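Local coordinates for NAD nucleotidase (Haemophilus influenzae, PDB 3ZTV), which degrades NAD to adenosine and nicotinamide riboside as a zinc-dependent periplasmic pyrophosphatase and 5'-nucleotidase with broad nucleotide specificity, at residues A[397-402]-A[434-439]; A[402-407]-A[507-512]; A[389-394]-A[547-552]. One frame throughout, in Å; residues are numbered along the deposited sequence.

Reading from the N terminus, helix 386-396 is the first of the parts involved and carries one side of contact 3. The loop 397-402 follows and serves contact 1, and strand 404-408 enters contact 2, with V402 common to both. Strand 435-442 returns to close contact 1, the shortest of the three loops; strand 508-514 closes contact 2, so these two contacts cross along the chain. Helix 545-555 closes contact 3 last, and its long loop encloses the other two. Together they bind a mixed sheet, in which 508-514 lies between 404-408 and 435-442, to two helices. E398 joins contacts 1 and 3 through S548 and K551, while T405 OG1, bonded to A392 O, joins contacts 2 and 3.

Contact 1 of 3, residues A[397-402]-A[434-439]; sequences NELKTV and NTLYTY. With ADN (adenosine), chain D.
L399 and L436 reach toward each other tip to tip, and their methyls form the close-packed part of a buried contact between the loop after helix 386-396 and strand 435-442. CD1 of L399 lies 3.7 Å from CG2 of T438 and 4.0 Å from CD2 of L436. The same L436 CD2 also meets E398, whose CB is 3.8 Å away. L436 holds CG anti to its backbone N (chi1 179°), which sets CG on the loop side, from where CD2 makes the contacts. A type I turn from L399 to V402 brings V402 back to the strand, where packing is looser: its CG2 stays 4.2 Å from T438 CG2. The exposed K400 marks the solvent side, its NZ bonding to V165 O and N166 O; E398 turns instead to helix 545-555, OE2 hydrogen-bonded to S548 OG and OE1 in a salt bridge with K551 NZ. Before the strand, N434 reads bound adenosine: ND2 donates to N1 at 2.8 Å, while OD1 accepts from N6 at 3.0 Å, both nearly straight. No hydrogen bond joins loop and strand, so packing alone links them, while N434's paired donor and acceptor match the adenine edge.

Contact 2 of 3, residues A[402-407]-A[507-512]; sequences VDLTIQ and KRYLVG
D403 meets the backbone of L510 twice, just ahead of the parallel pairing of strands 404-408 and 508-514. Its N donates to L510 O at 2.8 Å, and the side chain returns the bond. From CB outward, the first atom lies at the edge of the Y509 ring, near its plane, 3.9 Å from CD2. CG is anti to the carbonyl carbon (chi1 -66°); the side chain crosses that of Y509 at about a right angle, carboxylate and ring planes 89° apart. OD2 accepts from L510 N at 2.9 Å, on its anti side and close to the carboxylate plane, while OD1 accepts a hydrogen bond from a water, which in turn accepts one from K507 NZ. The tyrosine hydroxyl is engaged elsewhere, with the backbone N of D504.

Ordinary parallel bonding then takes over: G512 N gives to L404 O, and I406 N to G512 O at 2.9 Å. L404 CD1 packs on V511 CG1 at 3.8 Å, on the face of the sheet that helix 443-460 covers through V511 and I406. On the other face, T405 stands beside G512, which has no side chain, and its hydroxyl bonds to the carbonyl oxygen of A392 in helix 386-396. The carboxylate thus supplies the acceptor that L510 N needs where the regular ladder has not begun, and the water probably lets the lysine charge steady it without direct contact.

Contact 3 of 3, residues A[389-394]-A[547-552]; sequences RFIAET and ESFIKF
F390 meets both F549 and F552 in an aromatic cluster where helices 386-396 and 545-555 cross, their local axes at 86° and 9.1 Å apart. F390 is turned steeply against each of the other two. F549 points its edge at the face of F390, offset from the centre, with centroids 4.9 Å apart and planes at 62°. F390 in turn directs its own edge toward the face of F552, again offset, with planes at 71°; the centroids are 5.0 Å apart, but the exact closeness of this pair is doubtful, because the two CE1 atoms are modelled too near each other.

I391 reaches F549 from another direction: its CD1 lies at the edge of that ring, near the plane, 3.4 Å from CD2. T394 fills the angle between the two phenylalanines of the second helix, its CG2 standing 3.7 Å from F552 CB and 3.8 Å from F549 CD2. With CG2 thus turned to the aromatic side, OG1 bonds back to the carbonyl oxygen of I391 within its own helix. A water donates to both T394 O and S548 O, a polar bridge beside the apolar packing. Away from the crossing, R389 grips E393 side-on, NE and NH2 both giving to OE2.

F559 extends the cluster, meeting both F390 and F552, and F429 of helix 423-429 adds its ring edge-to-face with F549. No direct hydrogen bond joins the two helix segments. The crossing is therefore held mainly by aromatic and methyl contacts, in which the slightly positive C-H edge of F549 probably gains from facing the pi cloud of F390, while the hydroxyl of T394 is satisfied locally and the water serves one carbonyl from each helix.

Contact 1 of 3, residues A[397-402]-A[434-439]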
loop_
_atom_site.group_PDB
_atom_site.type_symbol
_atom_site.label_atom_id
_atom_site.label_comp_id
_atom_site.label_asym_id
_atom_site.label_seq_id
_atom_site.Cartn_x
_atom_site.Cartn_y
_atom_site.Cartn_z
ATOM N N ASN A 397 -9.538 0.411 -29.161
ATOM C CA ASN A 397 -8.103 0.172 -29.226
ATOM C C ASN A 397 -7.265 0.985 -28.232
ATOM O O ASN A 397 -6.118 0.642 -27.967
ATOM C CB ASN A 397 -7.612 0.431 -30.653
ATOM C CG ASN A 397 -6.109 0.300 -30.793
ATOM O OD1 ASN A 397 -5.568 -0.805 -30.767
ATOM N ND2 ASN A 397 -5.426 1.431 -30.963
ATOM N N GLU A 398 -7.832 2.052 -27.675
ATOM C CA GLU A 398 -7.073 2.936 -26.787
ATOM C C GLU A 398 -6.650 2.305 -25.461
ATOM O O GLU A 398 -5.497 2.446 -25.048
ATOM C CB GLU A 398 -7.859 4.215 -26.493
ATOM C CG GLU A 398 -7.851 5.238 -27.617
ATOM C CD GLU A 398 -6.560 6.033 -27.691
ATOM O OE1 GLU A 398 -5.571 5.667 -27.023
ATOM O OE2 GLU A 398 -6.542 7.044 -28.423
ATOM N N LEU A 399 -7.584 1.628 -24.796
ATOM C CA LEU A 399 -7.381 1.152 -23.427
ATOM C C LEU A 399 -7.423 -0.366 -23.348
ATOM O O LEU A 399 -8.412 -0.983 -23.733
ATOM C CB LEU A 399 -8.454 1.725 -22.498
ATOM C CG LEU A 399 -8.615 3.246 -22.466
ATOM C CD1 LEU A 399 -9.716 3.649 -21.503
ATOM C CD2 LEU A 399 -7.306 3.917 -22.086
ATOM N N LYS A 400 -6.366 -0.968 -22.821
ATOM C CA LYS A 400 -6.330 -2.428 -22.700
ATOM C C LYS A 400 -7.427 -2.961 -21.776
ATOM O O LYS A 400 -7.807 -4.131 -21.857
ATOM C CB LYS A 400 -4.955 -2.904 -22.220
ATOM C CG LYS A 400 -4.509 -2.326 -20.882
ATOM C CD LYS A 400 -3.111 -2.819 -20.522
ATOM C CE LYS A 400 -2.539 -2.063 -19.334
ATOM N NZ LYS A 400 -2.312 -0.616 -19.647
ATOM N N THR A 401 -7.941 -2.089 -20.917
ATOM C CA THR A 401 -8.913 -2.452 -19.897
ATOM C C THR A 401 -10.363 -2.447 -20.385
ATOM O O THR A 401 -11.231 -3.061 -19.774
ATOM C CB THR A 401 -8.818 -1.475 -18.719
ATOM O OG1 THR A 401 -8.881 -0.133 -19.224
ATOM C CG2 THR A 401 -7.502 -1.669 -17.968
ATOM N N VAL A 402 -10.631 -1.739 -21.474
ATOM C CA VAL A 402 -12.008 -1.531 -21.915
ATOM C C VAL A 402 -12.654 -2.781 -22.522
ATOM O O VAL A 402 -12.054 -3.463 -23.352
ATOM C CB VAL A 402 -12.096 -0.334 -22.892
ATOM C CG1 VAL A 402 -13.459 -0.275 -23.569
ATOM C CG2 VAL A 402 -11.810 0.963 -22.149
ATOM N N ASN A 434 -14.151 15.492 -29.497
ATOM C CA ASN A 434 -14.452 14.653 -28.339
ATOM C C ASN A 434 -13.216 13.961 -27.798
ATOM O O ASN A 434 -12.251 13.737 -28.529
ATOM C CB ASN A 434 -15.465 13.565 -28.699
ATOM C CG ASN A 434 -16.806 14.120 -29.108
ATOM O OD1 ASN A 434 -17.284 15.113 -28.560
ATOM N ND2 ASN A 434 -17.431 13.469 -30.083
ATOM N N THR A 435 -13.262 13.605 -26.516
ATOM C CA THR A 435 -12.263 12.715 -25.940
ATOM C C THR A 435 -12.972 11.434 -25.508
ATOM O O THR A 435 -14.196 11.403 -25.385
ATOM C CB THR A 435 -11.572 13.345 -24.717
ATOM O OG1 THR A 435 -12.573 13.808 -23.805
ATOM C CG2 THR A 435 -10.678 14.512 -25.135
ATOM N N LEU A 436 -12.195 10.389 -25.265
ATOM C CA LEU A 436 -12.737 9.124 -24.784
ATOM C C LEU A 436 -13.069 9.220 -23.292
ATOM O O LEU A 436 -12.251 9.699 -22.495
ATOM C CB LEU A 436 -11.727 8.008 -25.028
ATOM C CG LEU A 436 -12.094 6.597 -24.563
ATOM C CD1 LEU A 436 -13.275 6.044 -25.340
ATOM C CD2 LEU A 436 -10.893 5.688 -24.733
ATOM N N TYR A 437 -14.259 8.749 -22.922
ATOM C CA TYR A 437 -14.777 8.817 -21.555
ATOM C C TYR A 437 -15.203 7.402 -21.148
ATOM O O TYR A 437 -15.825 6.698 -21.953
ATOM C CB TYR A 437 -15.997 9.749 -21.522
ATOM C CG TYR A 437 -16.343 10.252 -20.137
ATOM C CD1 TYR A 437 -17.016 9.447 -19.228
ATOM C CD2 TYR A 437 -15.964 11.524 -19.728
ATOM C CE1 TYR A 437 -17.311 9.900 -17.951
ATOM C CE2 TYR A 437 -16.252 11.981 -18.457
ATOM C CZ TYR A 437 -16.928 11.164 -17.574
ATOM O OH TYR A 437 -17.223 11.607 -16.300
ATOM N N THR A 438 -14.884 6.964 -19.930
ATOM C CA THR A 438 -15.297 5.620 -19.506
ATOM C C THR A 438 -16.183 5.610 -18.272
ATOM O O THR A 438 -16.101 6.497 -17.419
ATOM C CB THR A 438 -14.096 4.657 -19.256
ATOM O OG1 THR A 438 -13.353 5.081 -18.101
ATOM C CG2 THR A 438 -13.175 4.592 -20.466
ATOM N N TYR A 439 -17.015 4.574 -18.191
ATOM C CA TYR A 439 -17.794 4.242 -17.005
ATOM C C TYR A 439 -17.620 2.764 -16.697
ATOM O O TYR A 439 -17.407 1.951 -17.598
ATOM C CB TYR A 439 -19.284 4.476 -17.242
ATOM C CG TYR A 439 -19.716 5.919 -17.352
ATOM C CD1 TYR A 439 -19.635 6.776 -16.260
ATOM C CD2 TYR A 439 -20.250 6.418 -18.539
ATOM C CE1 TYR A 439 -20.043 8.087 -16.351
ATOM C CE2 TYR A 439 -20.668 7.734 -18.638
ATOM C CZ TYR A 439 -20.564 8.561 -17.534
ATOM O OH TYR A 439 -20.967 9.866 -17.619
HETATM O "O5'" ADN D . -26.479 17.730 -36.007
HETATM C "C5'" ADN D . -26.651 17.359 -34.638
HETATM C "C4'" ADN D . -26.210 15.911 -34.463
HETATM O "O4'" ADN D . -24.796 15.801 -34.650
HETATM C "C3'" ADN D . -26.493 15.368 -33.076
HETATM O "O3'" ADN D . -27.787 14.760 -33.010
HETATM C "C2'" ADN D . -25.390 14.348 -32.875
HETATM O "O2'" ADN D . -25.774 13.067 -33.390
HETATM C "C1'" ADN D . -24.241 14.874 -33.715
HETATM N N9 ADN D . -23.276 15.578 -32.841
HETATM C C8 ADN D . -23.256 16.889 -32.530
HETATM N N7 ADN D . -22.216 17.171 -31.699
HETATM C C5 ADN D . -21.555 16.015 -31.465
HETATM C C6 ADN D . -20.370 15.577 -30.693
HETATM N N6 ADN D . -19.636 16.439 -29.953
HETATM N N1 ADN D . -20.038 14.272 -30.742
HETATM C C2 ADN D . -20.739 13.379 -31.464
HETATM N N3 ADN D . -21.820 13.702 -32.186
HETATM C C4 ADN D . -22.260 14.980 -32.228
#

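Contact 2 of 3, residues A[402-407]-A[507-512]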
loop_
_atom_site.group_PDB
_atom_site.type_symbol
_atom_site.label_atom_id
_atom_site.label_comp_id
_atom_site.label_asym_id
_atom_site.label_seq_id
_atom_site.Cartn_x
_atom_site.Cartn_y
_atom_site.Cartn_z
ATOM N N VAL A 402 -10.631 -1.739 -21.474
ATOM C CA VAL A 402 -12.008 -1.531 -21.915
ATOM C C VAL A 402 -12.654 -2.781 -22.522
ATOM O O VAL A 402 -12.054 -3.463 -23.352
ATOM C CB VAL A 402 -12.096 -0.334 -22.892
ATOM C CG1 VAL A 402 -13.459 -0.275 -23.569
ATOM C CG2 VAL A 402 -11.810 0.963 -22.149
ATOM N N ASP A 403 -13.878 -3.073 -22.085
ATOM C CA ASP A 403 -14.612 -4.242 -22.583
ATOM C C ASP A 403 -15.402 -3.973 -23.864
ATOM O O ASP A 403 -15.564 -4.856 -24.707
ATOM C CB ASP A 403 -15.563 -4.757 -21.504
ATOM C CG ASP A 403 -14.833 -5.306 -20.298
ATOM O OD1 ASP A 403 -13.991 -6.211 -20.475
ATOM O OD2 ASP A 403 -15.094 -4.830 -19.179
ATOM N N LEU A 404 -15.906 -2.753 -24.005
ATOM C CA LEU A 404 -16.709 -2.412 -25.168
ATOM C C LEU A 404 -16.768 -0.904 -25.292
ATOM O O LEU A 404 -16.605 -0.184 -24.303
ATOM C CB LEU A 404 -18.119 -3.004 -25.037
ATOM C CG LEU A 404 -18.973 -2.509 -23.868
ATOM C CD1 LEU A 404 -19.958 -1.439 -24.337
ATOM C CD2 LEU A 404 -19.706 -3.663 -23.167
ATOM N N THR A 405 -16.976 -0.426 -26.512
ATOM C CA THR A 405 -17.193 0.998 -26.725
ATOM C C THR A 405 -18.471 1.225 -27.518
ATOM O O THR A 405 -18.899 0.354 -28.280
ATOM C CB THR A 405 -16.030 1.651 -27.481
ATOM O OG1 THR A 405 -15.845 0.973 -28.726
ATOM C CG2 THR A 405 -14.748 1.595 -26.664
ATOM N N ILE A 406 -19.072 2.394 -27.334
ATOM C CA ILE A 406 -20.299 2.772 -28.030
ATOM C C ILE A 406 -20.135 4.171 -28.608
ATOM O O ILE A 406 -19.719 5.090 -27.896
ATOM C CB ILE A 406 -21.511 2.746 -27.081
ATOM C CG1 ILE A 406 -21.728 1.325 -26.550
ATOM C CG2 ILE A 406 -22.751 3.293 -27.773
ATOM C CD1 ILE A 406 -22.733 1.233 -25.419
ATOM N N GLN A 407 -20.453 4.321 -29.894
ATOM C CA GLN A 407 -20.336 5.597 -30.614
ATOM C C GLN A 407 -21.665 5.904 -31.299
ATOM O O GLN A 407 -22.316 5.007 -31.843
ATOM C CB GLN A 407 -19.195 5.531 -31.646
ATOM C CG GLN A 407 -19.043 6.765 -32.549
ATOM C CD GLN A 407 -18.477 7.988 -31.832
ATOM O OE1 GLN A 407 -18.155 7.946 -30.652
ATOM N NE2 GLN A 407 -18.355 9.089 -32.564
ATOM N N LYS A 507 -22.704 -8.430 -14.473
ATOM C CA LYS A 507 -21.280 -8.153 -14.594
ATOM C C LYS A 507 -21.054 -6.659 -14.820
ATOM O O LYS A 507 -21.798 -6.016 -15.561
ATOM C CB LYS A 507 -20.654 -8.965 -15.735
ATOM C CG LYS A 507 -19.184 -8.649 -15.985
ATOM C CD LYS A 507 -18.560 -9.566 -17.018
ATOM C CE LYS A 507 -17.164 -9.082 -17.403
ATOM N NZ LYS A 507 -16.466 -10.003 -18.342
ATOM N N ARG A 508 -20.044 -6.111 -14.153
ATOM C CA ARG A 508 -19.662 -4.718 -14.346
ATOM C C ARG A 508 -18.617 -4.623 -15.455
ATOM O O ARG A 508 -17.516 -5.158 -15.334
ATOM C CB ARG A 508 -19.140 -4.112 -13.039
ATOM C CG ARG A 508 -20.214 -3.972 -11.967
ATOM C CD ARG A 508 -19.646 -3.498 -10.631
ATOM N NE ARG A 508 -19.345 -2.069 -10.617
ATOM C CZ ARG A 508 -18.159 -1.555 -10.300
ATOM N NH1 ARG A 508 -17.154 -2.356 -9.971
ATOM N NH2 ARG A 508 -17.977 -0.241 -10.311
ATOM N N TYR A 509 -18.989 -3.954 -16.543
ATOM C CA TYR A 509 -18.118 -3.768 -17.699
ATOM C C TYR A 509 -17.462 -2.393 -17.678
ATOM O O TYR A 509 -18.068 -1.425 -17.224
ATOM C CB TYR A 509 -18.930 -3.902 -18.992
ATOM C CG TYR A 509 -19.517 -5.280 -19.201
ATOM C CD1 TYR A 509 -20.778 -5.600 -18.713
ATOM C CD2 TYR A 509 -18.814 -6.257 -19.885
ATOM C CE1 TYR A 509 -21.314 -6.865 -18.896
ATOM C CE2 TYR A 509 -19.341 -7.523 -20.071
ATOM C CZ TYR A 509 -20.590 -7.817 -19.578
ATOM O OH TYR A 509 -21.112 -9.085 -19.767
ATOM N N LEU A 510 -16.233 -2.311 -18.178
ATOM C CA LEU A 510 -15.632 -1.005 -18.436
ATOM C C LEU A 510 -16.018 -0.593 -19.847
ATOM O O LEU A 510 -15.640 -1.248 -20.826
ATOM C CB LEU A 510 -14.114 -1.019 -18.261
ATOM C CG LEU A 510 -13.435 0.352 -18.383
ATOM C CD1 LEU A 510 -13.886 1.284 -17.281
ATOM C CD2 LEU A 510 -11.930 0.194 -18.350
ATOM N N VAL A 511 -16.788 0.487 -19.924
ATOM C CA VAL A 511 -17.402 0.937 -21.163
ATOM C C VAL A 511 -16.818 2.280 -21.580
ATOM O O VAL A 511 -16.757 3.216 -20.774
ATOM C CB VAL A 511 -18.925 1.077 -20.983
ATOM C CG1 VAL A 511 -19.564 1.701 -22.215
ATOM C CG2 VAL A 511 -19.552 -0.287 -20.654
ATOM N N GLY A 512 -16.375 2.370 -22.832
ATOM C CA GLY A 512 -15.877 3.628 -23.366
ATOM C C GLY A 512 -16.853 4.253 -24.342
ATOM O O GLY A 512 -17.509 3.554 -25.121
HETATM O O HOH W 1 -14.062 -8.338 -18.415
#

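Contact 3 of 3, residues A[389-394]-A[547-552]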
loop_
_atom_site.group_PDB
_atom_site.type_symbol
_atom_site.label_atom_id
_atom_site.label_comp_id
_atom_site.label_asym_id
_atom_site.label_seq_id
_atom_site.Cartn_x
_atom_site.Cartn_y
_atom_site.Cartn_z
ATOM N N ARG A 389 -19.055 2.036 -36.635
ATOM C CA ARG A 389 -18.395 0.868 -36.048
ATOM C C ARG A 389 -16.873 1.040 -36.095
ATOM O O ARG A 389 -16.179 0.755 -35.119
ATOM C CB ARG A 389 -18.838 -0.430 -36.741
ATOM C CG ARG A 389 -18.256 -1.709 -36.146
ATOM C CD ARG A 389 -17.024 -2.167 -36.902
ATOM N NE ARG A 389 -16.375 -3.325 -36.286
ATOM C CZ ARG A 389 -16.465 -4.575 -36.734
ATOM N NH1 ARG A 389 -17.194 -4.859 -37.806
ATOM N NH2 ARG A 389 -15.824 -5.547 -36.102
ATOM N N PHE A 390 -16.358 1.518 -37.222
ATOM C CA PHE A 390 -14.936 1.810 -37.350
ATOM C C PHE A 390 -14.459 2.777 -36.257
ATOM O O PHE A 390 -13.454 2.532 -35.584
ATOM C CB PHE A 390 -14.667 2.401 -38.734
ATOM C CG PHE A 390 -13.213 2.515 -39.080
ATOM C CD1 PHE A 390 -12.253 1.855 -38.338
ATOM C CD2 PHE A 390 -12.809 3.273 -40.167
ATOM C CE1 PHE A 390 -10.921 1.961 -38.660
ATOM C CE2 PHE A 390 -11.475 3.383 -40.495
ATOM C CZ PHE A 390 -10.527 2.723 -39.740
ATOM N N ILE A 391 -15.172 3.886 -36.092
ATOM C CA ILE A 391 -14.791 4.852 -35.070
ATOM C C ILE A 391 -14.832 4.207 -33.683
ATOM O O ILE A 391 -13.935 4.422 -32.862
ATOM C CB ILE A 391 -15.655 6.132 -35.127
ATOM C CG1 ILE A 391 -15.460 6.837 -36.474
ATOM C CG2 ILE A 391 -15.292 7.061 -33.976
ATOM C CD1 ILE A 391 -14.028 7.108 -36.805
ATOM N N ALA A 392 -15.859 3.402 -33.419
ATOM C CA ALA A 392 -15.922 2.683 -32.146
ATOM C C ALA A 392 -14.701 1.780 -31.952
ATOM O O ALA A 392 -14.171 1.679 -30.844
ATOM C CB ALA A 392 -17.219 1.885 -32.026
ATOM N N GLU A 393 -14.246 1.145 -33.026
ATOM C CA GLU A 393 -13.039 0.312 -32.951
ATOM C C GLU A 393 -11.782 1.127 -32.611
ATOM O O GLU A 393 -10.906 0.644 -31.895
ATOM C CB GLU A 393 -12.823 -0.492 -34.242
ATOM C CG GLU A 393 -13.945 -1.475 -34.581
ATOM C CD GLU A 393 -13.896 -2.771 -33.780
ATOM O OE1 GLU A 393 -12.938 -2.989 -33.005
ATOM O OE2 GLU A 393 -14.839 -3.578 -33.933
ATOM N N THR A 394 -11.687 2.355 -33.120
ATOM C CA THR A 394 -10.531 3.194 -32.797
ATOM C C THR A 394 -10.528 3.548 -31.307
ATOM O O THR A 394 -9.475 3.648 -30.684
ATOM C CB THR A 394 -10.459 4.481 -33.667
ATOM O OG1 THR A 394 -11.468 5.410 -33.266
ATOM C CG2 THR A 394 -10.617 4.154 -35.163
ATOM N N GLU A 547 -6.996 11.672 -32.676
ATOM C CA GLU A 547 -5.746 11.008 -32.324
ATOM C C GLU A 547 -5.926 9.493 -32.150
ATOM O O GLU A 547 -5.031 8.721 -32.486
ATOM C CB GLU A 547 -5.110 11.652 -31.084
ATOM C CG GLU A 547 -4.683 13.109 -31.306
ATOM C CD GLU A 547 -3.543 13.258 -32.302
ATOM O OE1 GLU A 547 -2.829 12.270 -32.548
ATOM O OE2 GLU A 547 -3.354 14.377 -32.836
ATOM N N SER A 548 -7.087 9.070 -31.659
ATOM C CA SER A 548 -7.395 7.638 -31.589
ATOM C C SER A 548 -7.435 7.023 -32.988
ATOM O O SER A 548 -6.919 5.924 -33.225
ATOM C CB SER A 548 -8.741 7.418 -30.900
ATOM O OG SER A 548 -8.704 7.833 -29.548
ATOM N N PHE A 549 -8.038 7.749 -33.923
ATOM C CA PHE A 549 -8.110 7.290 -35.300
ATOM C C PHE A 549 -6.717 7.152 -35.893
ATOM O O PHE A 549 -6.411 6.156 -36.542
ATOM C CB PHE A 549 -8.973 8.218 -36.149
ATOM C CG PHE A 549 -9.409 7.596 -37.444
ATOM C CD1 PHE A 549 -8.519 7.458 -38.492
ATOM C CD2 PHE A 549 -10.692 7.096 -37.590
ATOM C CE1 PHE A 549 -8.908 6.867 -39.676
ATOM C CE2 PHE A 549 -11.084 6.503 -38.775
ATOM C CZ PHE A 549 -10.187 6.388 -39.816
ATOM N N ILE A 550 -5.861 8.144 -35.655
ATOM C CA ILE A 550 -4.471 8.070 -36.098
ATOM C C ILE A 550 -3.734 6.843 -35.525
ATOM O O ILE A 550 -3.039 6.133 -36.255
ATOM C CB ILE A 550 -3.715 9.374 -35.766
ATOM C CG1 ILE A 550 -4.190 10.497 -36.685
ATOM C CG2 ILE A 550 -2.215 9.180 -35.881
ATOM C CD1 ILE A 550 -3.880 11.882 -36.146
ATOM N N LYS A 551 -3.886 6.587 -34.228
ATOM C CA LYS A 551 -3.271 5.394 -33.632
ATOM C C LYS A 551 -3.748 4.107 -34.306
ATOM O O LYS A 551 -2.967 3.178 -34.531
ATOM C CB LYS A 551 -3.592 5.298 -32.144
ATOM C CG LYS A 551 -2.961 6.356 -31.281
ATOM C CD LYS A 551 -3.222 6.030 -29.819
ATOM C CE LYS A 551 -2.778 7.161 -28.918
ATOM N NZ LYS A 551 -3.005 6.829 -27.481
ATOM N N PHE A 552 -5.041 4.037 -34.592
ATOM C CA PHE A 552 -5.612 2.852 -35.221
ATOM C C PHE A 552 -4.972 2.592 -36.582
ATOM O O PHE A 552 -4.603 1.460 -36.897
ATOM C CB PHE A 552 -7.132 2.985 -35.334
ATOM C CG PHE A 552 -7.814 1.757 -35.874
ATOM C CD1 PHE A 552 -7.968 1.586 -37.238
ATOM C CD2 PHE A 552 -8.306 0.784 -35.020
ATOM C CE1 PHE A 552 -8.590 0.462 -37.747
ATOM C CE2 PHE A 552 -8.936 -0.342 -35.521
ATOM C CZ PHE A 552 -9.078 -0.500 -36.889
HETATM O O HOH W 2 -6.889 3.694 -31.456
#